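ORF34P2 (Lactococcus phage p2, PDB 2WKD) binds single-stranded DNA with nanomolar affinity but no sequence specificity, and probably has an OB-type fold. Local coordinates at residues K26-P31 and V60-R65; D52-G57 and V84-I89. The protein carries 2 engineered substitutions. One frame throughout, in Å; residues are numbered along the deposited sequence.

Overall arrangement
Both contacts belong to one small beta structure. Contact 1 lies inside it, about 2 Å from the centre of the chain, where strand 25-31 faces strand 59-68 across the core. Contact 2 has its centre about 11 Å from that of the chain, where the loop between strands 45-49 and 59-68 folds against the end of strand 77-87; the two contact centres are about 11 Å apart. They are joined directly: strands 59-68 and 77-87 are neighbours in the sheet, Thr61 N probably bonding to Glu85 O at 2.8 Å, and Ile54 of contact 2 reaches Val60 of contact 1. Along the chain their segments alternate.

Contact 1 (K26-P31 and V60-R65); sequences KIISVP and VTVSGR
The hydrophobic interior of an OB-type beta-barrel is the setting here, and Ile28 meets Val60 and Val62 across it. Strands 25-31 and 59-68 are not neighbours in the sheet, since 45-49 and 77-87 come between them, and no hydrogen bond links 26-31 to 60-65. What joins them is a purely apolar meeting of three buried side chains, all directed inward from their backbones. Ile28 divides its two branches between the two valines. Its longer arm, extended through CG1 (chi2 173°), carries CD1 to CG2 of Val60 at 4.2 Å, methyl against methyl. The shorter branch goes to the other valine, CG2 of Ile28 lying 4.4 Å from CG2 of Val62. The two valines are turned differently about their first torsions (chi1 -66° in Val60, -177° in Val62), yet each presents its CG2 methyl to the isoleucine. Both separations are those of ordinary van der Waals packing, and the 108 Å² buried in total is modest, in keeping with contacts made through single methyl groups.

Phe79 of strand 77-87 touches Val30 and Val62, Val84 of the same strand lies against Val60, and Met50, from the loop after strand 45-49, lies against Ile28. On the reverse side of 60-65, Thr61 and Ser63 turn the other way and hydrogen-bond through their hydroxyls to Thr7 and Thr5 of strand 2-9. Valines facing in and small hydroxyl residues facing out along 60-63, with Ile28 turned inward to meet them, are consistent with the OB-type barrel that the family assignment implies.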
loop_
_atom_site.group_PDB
_atom_site.type_symbol
_atom_site.label_atom_id
_atom_site.label_comp_id
_atom_site.label_asym_id
_atom_site.label_seq_id
_atom_site.Cartn_x
_atom_site.Cartn_y
_atom_site.Cartn_z
ATOM N N LYS A 26 -6.003 -2.406 -21.019
ATOM C CA LYS A 26 -6.842 -1.966 -19.926
ATOM C C LYS A 26 -5.973 -1.291 -18.875
ATOM O O LYS A 26 -4.868 -1.771 -18.558
ATOM C CB LYS A 26 -7.600 -3.141 -19.307
ATOM C CG LYS A 26 -8.778 -3.649 -20.117
ATOM C CD LYS A 26 -9.566 -4.666 -19.298
ATOM C CE LYS A 26 -10.698 -5.276 -20.121
ATOM N NZ LYS A 26 -10.231 -6.010 -21.336
ATOM N N ILE A 27 -6.450 -0.167 -18.356
ATOM C CA ILE A 27 -5.812 0.492 -17.212
ATOM C C ILE A 27 -6.853 0.633 -16.106
ATOM O O ILE A 27 -7.934 1.197 -16.335
ATOM C CB ILE A 27 -5.261 1.896 -17.555
ATOM C CG1 ILE A 27 -4.216 1.821 -18.665
ATOM C CG2 ILE A 27 -4.668 2.562 -16.304
ATOM C CD1 ILE A 27 -3.700 3.192 -19.117
ATOM N N ILE A 28 -6.525 0.107 -14.924
ATOM C CA ILE A 28 -7.401 0.208 -13.759
ATOM C C ILE A 28 -6.899 1.307 -12.821
ATOM O O ILE A 28 -5.693 1.552 -12.725
ATOM C CB ILE A 28 -7.535 -1.159 -13.014
ATOM C CG1 ILE A 28 -8.798 -1.178 -12.139
ATOM C CG2 ILE A 28 -6.256 -1.487 -12.216
ATOM C CD1 ILE A 28 -9.110 -2.520 -11.489
ATOM N N SER A 29 -7.834 1.971 -12.150
ATOM C CA SER A 29 -7.522 3.014 -11.179
ATOM C C SER A 29 -8.125 2.590 -9.847
ATOM O O SER A 29 -9.338 2.414 -9.738
ATOM C CB SER A 29 -8.085 4.367 -11.646
ATOM O OG SER A 29 -7.798 5.403 -10.706
ATOM N N VAL A 30 -7.265 2.377 -8.853
ATOM C CA VAL A 30 -7.688 1.846 -7.538
ATOM C C VAL A 30 -7.262 2.747 -6.363
ATOM O O VAL A 30 -6.211 3.395 -6.434
ATOM C CB VAL A 30 -7.170 0.388 -7.306
ATOM C CG1 VAL A 30 -7.809 -0.584 -8.324
ATOM C CG2 VAL A 30 -5.632 0.310 -7.366
ATOM N N PRO A 31 -8.073 2.790 -5.279
ATOM C CA PRO A 31 -7.746 3.639 -4.110
ATOM C C PRO A 31 -6.563 3.053 -3.331
ATOM O O PRO A 31 -6.518 1.842 -3.087
ATOM C CB PRO A 31 -9.025 3.586 -3.262
ATOM C CG PRO A 31 -9.644 2.270 -3.580
ATOM C CD PRO A 31 -9.310 2.005 -5.058
ATOM N N VAL A 60 -9.646 -8.709 -9.558
ATOM C CA VAL A 60 -8.195 -8.828 -9.648
ATOM C C VAL A 60 -7.498 -8.370 -8.379
ATOM O O VAL A 60 -8.029 -7.547 -7.622
ATOM C CB VAL A 60 -7.611 -8.003 -10.828
ATOM C CG1 VAL A 60 -8.072 -8.578 -12.171
ATOM C CG2 VAL A 60 -7.982 -6.511 -10.692
ATOM N N THR A 61 -6.304 -8.907 -8.164
ATOM C CA THR A 61 -5.410 -8.409 -7.138
ATOM C C THR A 61 -4.235 -7.699 -7.815
ATOM O O THR A 61 -3.484 -8.309 -8.573
ATOM C CB THR A 61 -4.950 -9.550 -6.208
ATOM O OG1 THR A 61 -6.083 -10.013 -5.472
ATOM C CG2 THR A 61 -3.926 -9.077 -5.211
ATOM N N VAL A 62 -4.105 -6.403 -7.561
ATOM C CA VAL A 62 -2.956 -5.633 -8.044
ATOM C C VAL A 62 -1.970 -5.346 -6.907
ATOM O O VAL A 62 -2.331 -4.719 -5.897
ATOM C CB VAL A 62 -3.393 -4.334 -8.706
ATOM C CG1 VAL A 62 -2.171 -3.602 -9.263
ATOM C CG2 VAL A 62 -4.409 -4.632 -9.823
ATOM N N SER A 63 -0.729 -5.814 -7.083
ATOM C CA SER A 63 0.291 -5.717 -6.054
ATOM C C SER A 63 1.635 -5.231 -6.600
ATOM O O SER A 63 2.183 -5.809 -7.531
ATOM C CB SER A 63 0.470 -7.067 -5.357
ATOM O OG SER A 63 1.295 -6.955 -4.207
ATOM N N GLY A 64 2.166 -4.174 -5.995
ATOM C CA GLY A 64 3.527 -3.744 -6.289
ATOM C C GLY A 64 3.846 -2.388 -5.716
ATOM O O GLY A 64 3.009 -1.769 -5.061
ATOM N N ARG A 65 5.068 -1.928 -5.967
ATOM C CA ARG A 65 5.485 -0.583 -5.591
ATOM C C ARG A 65 4.585 0.413 -6.300
ATOM O O ARG A 65 4.019 0.098 -7.361
ATOM C CB ARG A 65 6.951 -0.371 -5.964
ATOM C CG ARG A 65 7.886 -1.448 -5.357
ATOM C CD ARG A 65 9.150 -1.676 -6.173
ATOM N NE ARG A 65 9.914 -0.444 -6.329
ATOM C CZ ARG A 65 10.953 -0.294 -7.145
ATOM N NH1 ARG A 65 11.371 -1.303 -7.899
ATOM N NH2 ARG A 65 11.574 0.876 -7.212
#

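Contact 2 (D52-G57 and V84-I89). Engineered in segment 52-57: Met56 (natural residue Leu).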
loop_
_atom_site.group_PDB
_atom_site.type_symbol
_atom_site.label_atom_id
_atom_site.label_comp_id
_atom_site.label_asym_id
_atom_site.label_seq_id
_atom_site.Cartn_x
_atom_site.Cartn_y
_atom_site.Cartn_z
ATOM N N ASP A 52 -3.424 -9.066 -20.773
ATOM C CA ASP A 52 -4.404 -9.189 -21.862
ATOM C C ASP A 52 -5.591 -10.091 -21.525
ATOM O O ASP A 52 -6.677 -9.863 -22.019
ATOM C CB ASP A 52 -3.745 -9.680 -23.155
ATOM C CG ASP A 52 -2.781 -8.660 -23.765
ATOM O OD1 ASP A 52 -2.782 -7.472 -23.360
ATOM O OD2 ASP A 52 -2.013 -9.061 -24.674
ATOM N N PHE A 53 -5.391 -11.104 -20.684
ATOM C CA PHE A 53 -6.470 -12.070 -20.409
ATOM C C PHE A 53 -7.591 -11.521 -19.503
ATOM O O PHE A 53 -8.702 -12.064 -19.486
ATOM C CB PHE A 53 -5.896 -13.357 -19.813
ATOM C CG PHE A 53 -5.570 -13.249 -18.354
ATOM C CD1 PHE A 53 -6.508 -13.626 -17.396
ATOM C CD2 PHE A 53 -4.331 -12.769 -17.934
ATOM C CE1 PHE A 53 -6.208 -13.525 -16.049
ATOM C CE2 PHE A 53 -4.027 -12.669 -16.591
ATOM C CZ PHE A 53 -4.963 -13.041 -15.648
ATOM N N ILE A 54 -7.297 -10.458 -18.752
ATOM C CA ILE A 54 -8.278 -9.834 -17.874
ATOM C C ILE A 54 -9.449 -9.292 -18.676
ATOM O O ILE A 54 -9.250 -8.683 -19.714
ATOM C CB ILE A 54 -7.625 -8.726 -16.986
ATOM C CG1 ILE A 54 -6.661 -9.360 -15.967
ATOM C CG2 ILE A 54 -8.675 -7.900 -16.257
ATOM C CD1 ILE A 54 -7.323 -10.348 -15.006
ATOM N N GLN A 55 -10.662 -9.527 -18.176
ATOM C CA GLN A 55 -11.901 -9.072 -18.810
ATOM C C GLN A 55 -12.723 -8.169 -17.890
ATOM O O GLN A 55 -12.633 -8.267 -16.672
ATOM C CB GLN A 55 -12.735 -10.279 -19.245
ATOM C CG GLN A 55 -12.145 -10.986 -20.465
ATOM C CD GLN A 55 -13.167 -11.797 -21.216
ATOM O OE1 GLN A 55 -13.503 -12.916 -20.817
ATOM N NE2 GLN A 55 -13.670 -11.241 -22.325
HETATM N N MSE A 56 -13.516 -7.277 -18.477
HETATM C CA MSE A 56 -14.442 -6.454 -17.703
HETATM C C MSE A 56 -15.316 -7.354 -16.837
HETATM O O MSE A 56 -15.887 -8.336 -17.323
HETATM C CB MSE A 56 -15.305 -5.576 -18.614
HETATM C CG MSE A 56 -14.513 -4.607 -19.505
HETATM SE SE MSE A 56 -13.528 -3.295 -18.444
HETATM C CE MSE A 56 -14.982 -2.044 -18.115
ATOM N N GLY A 57 -15.383 -7.043 -15.547
ATOM C CA GLY A 57 -16.145 -7.866 -14.607
ATOM C C GLY A 57 -15.297 -8.814 -13.782
ATOM O O GLY A 57 -15.762 -9.337 -12.766
ATOM N N VAL A 84 -0.372 -8.742 -11.344
ATOM C CA VAL A 84 -1.831 -8.724 -11.424
ATOM C C VAL A 84 -2.312 -10.170 -11.502
ATOM O O VAL A 84 -1.880 -10.929 -12.369
ATOM C CB VAL A 84 -2.379 -7.860 -12.619
ATOM C CG1 VAL A 84 -3.920 -7.817 -12.612
ATOM C CG2 VAL A 84 -1.825 -6.427 -12.574
ATOM N N GLU A 85 -3.194 -10.543 -10.578
ATOM C CA GLU A 85 -3.746 -11.894 -10.517
ATOM C C GLU A 85 -5.251 -11.823 -10.614
ATOM O O GLU A 85 -5.879 -10.969 -9.985
ATOM C CB GLU A 85 -3.351 -12.599 -9.210
ATOM C CG GLU A 85 -1.875 -12.990 -9.137
ATOM C CD GLU A 85 -1.455 -13.529 -7.774
ATOM O OE1 GLU A 85 -1.497 -12.762 -6.789
ATOM O OE2 GLU A 85 -1.064 -14.715 -7.694
ATOM N N LYS A 86 -5.825 -12.716 -11.412
ATOM C CA LYS A 86 -7.269 -12.907 -11.435
ATOM C C LYS A 86 -7.692 -13.663 -10.162
ATOM O O LYS A 86 -7.073 -14.655 -9.813
ATOM C CB LYS A 86 -7.682 -13.707 -12.677
ATOM C CG LYS A 86 -9.183 -13.803 -12.875
ATOM C CD LYS A 86 -9.530 -14.371 -14.245
ATOM C CE LYS A 86 -11.036 -14.590 -14.378
ATOM N NZ LYS A 86 -11.395 -15.221 -15.684
ATOM N N VAL A 87 -8.751 -13.189 -9.502
ATOM C CA VAL A 87 -9.316 -13.826 -8.301
ATOM C C VAL A 87 -10.597 -14.569 -8.657
ATOM O O VAL A 87 -11.443 -14.043 -9.387
ATOM C CB VAL A 87 -9.642 -12.772 -7.208
ATOM C CG1 VAL A 87 -10.268 -13.441 -5.953
ATOM C CG2 VAL A 87 -8.402 -11.993 -6.831
ATOM N N PHE A 88 -10.755 -15.782 -8.139
ATOM C CA PHE A 88 -11.939 -16.594 -8.451
ATOM C C PHE A 88 -12.908 -16.729 -7.281
ATOM O O PHE A 88 -12.486 -16.898 -6.138
ATOM C CB PHE A 88 -11.526 -17.971 -8.970
ATOM C CG PHE A 88 -10.751 -17.911 -10.247
ATOM C CD1 PHE A 88 -11.403 -18.031 -11.473
ATOM C CD2 PHE A 88 -9.368 -17.701 -10.231
ATOM C CE1 PHE A 88 -10.687 -17.950 -12.670
ATOM C CE2 PHE A 88 -8.640 -17.614 -11.430
ATOM C CZ PHE A 88 -9.308 -17.744 -12.652
ATOM N N ILE A 89 -14.204 -16.658 -7.592
ATOM C CA ILE A 89 -15.287 -16.816 -6.609
ATOM C C ILE A 89 -16.164 -18.018 -6.946
ATOM O O ILE A 89 -15.717 -19.162 -6.878
ATOM C CB ILE A 89 -16.184 -15.550 -6.521
ATOM C CG1 ILE A 89 -15.414 -14.356 -5.927
ATOM C CG2 ILE A 89 -17.436 -15.840 -5.702
ATOM C CD1 ILE A 89 -14.657 -13.481 -6.953
HETATM O O HOH W 1 -10.344 -13.131 -17.586
#
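Phe53 presents the edge of its ring to the aliphatic part of Lys86, whose chain crosses the phenylalanine at a slant. The ring edge leads with CE1, 3.7 Å from CB of Lys86, and that CB lies near the ring plane, so the lysine meets a rim and not a face. The CD methylene is the second point of touch, 3.9 Å from the same CE1. A chi1 of 79° sets the Phe53 ring between its own backbone N and carbonyl carbon, and from there its edge reaches Lys86; Ile54 CG1 lies 4.0 Å above one face, nearer the ring's margin than its middle. Ile54 and Lys86 point contrary ways as they pass, CD1 of Ile54 stopping 4.1 Å from CB of Lys86. In the OB-type fold this is a loop, 52-57, laid against the last part of strand 77-87, with Ile54 turned in to Val60 while Phe53 is exposed. Beyond the ring the lysine stays extended, which takes its ammonium group back to the loop backbone: a water accepts from Lys86 NZ at 3.0 Å and donates to Phe53 O at 2.7 Å. Asp58 forms a long, weak ion pair with the same NZ, while its carboxylate also accepts from Gln55 N.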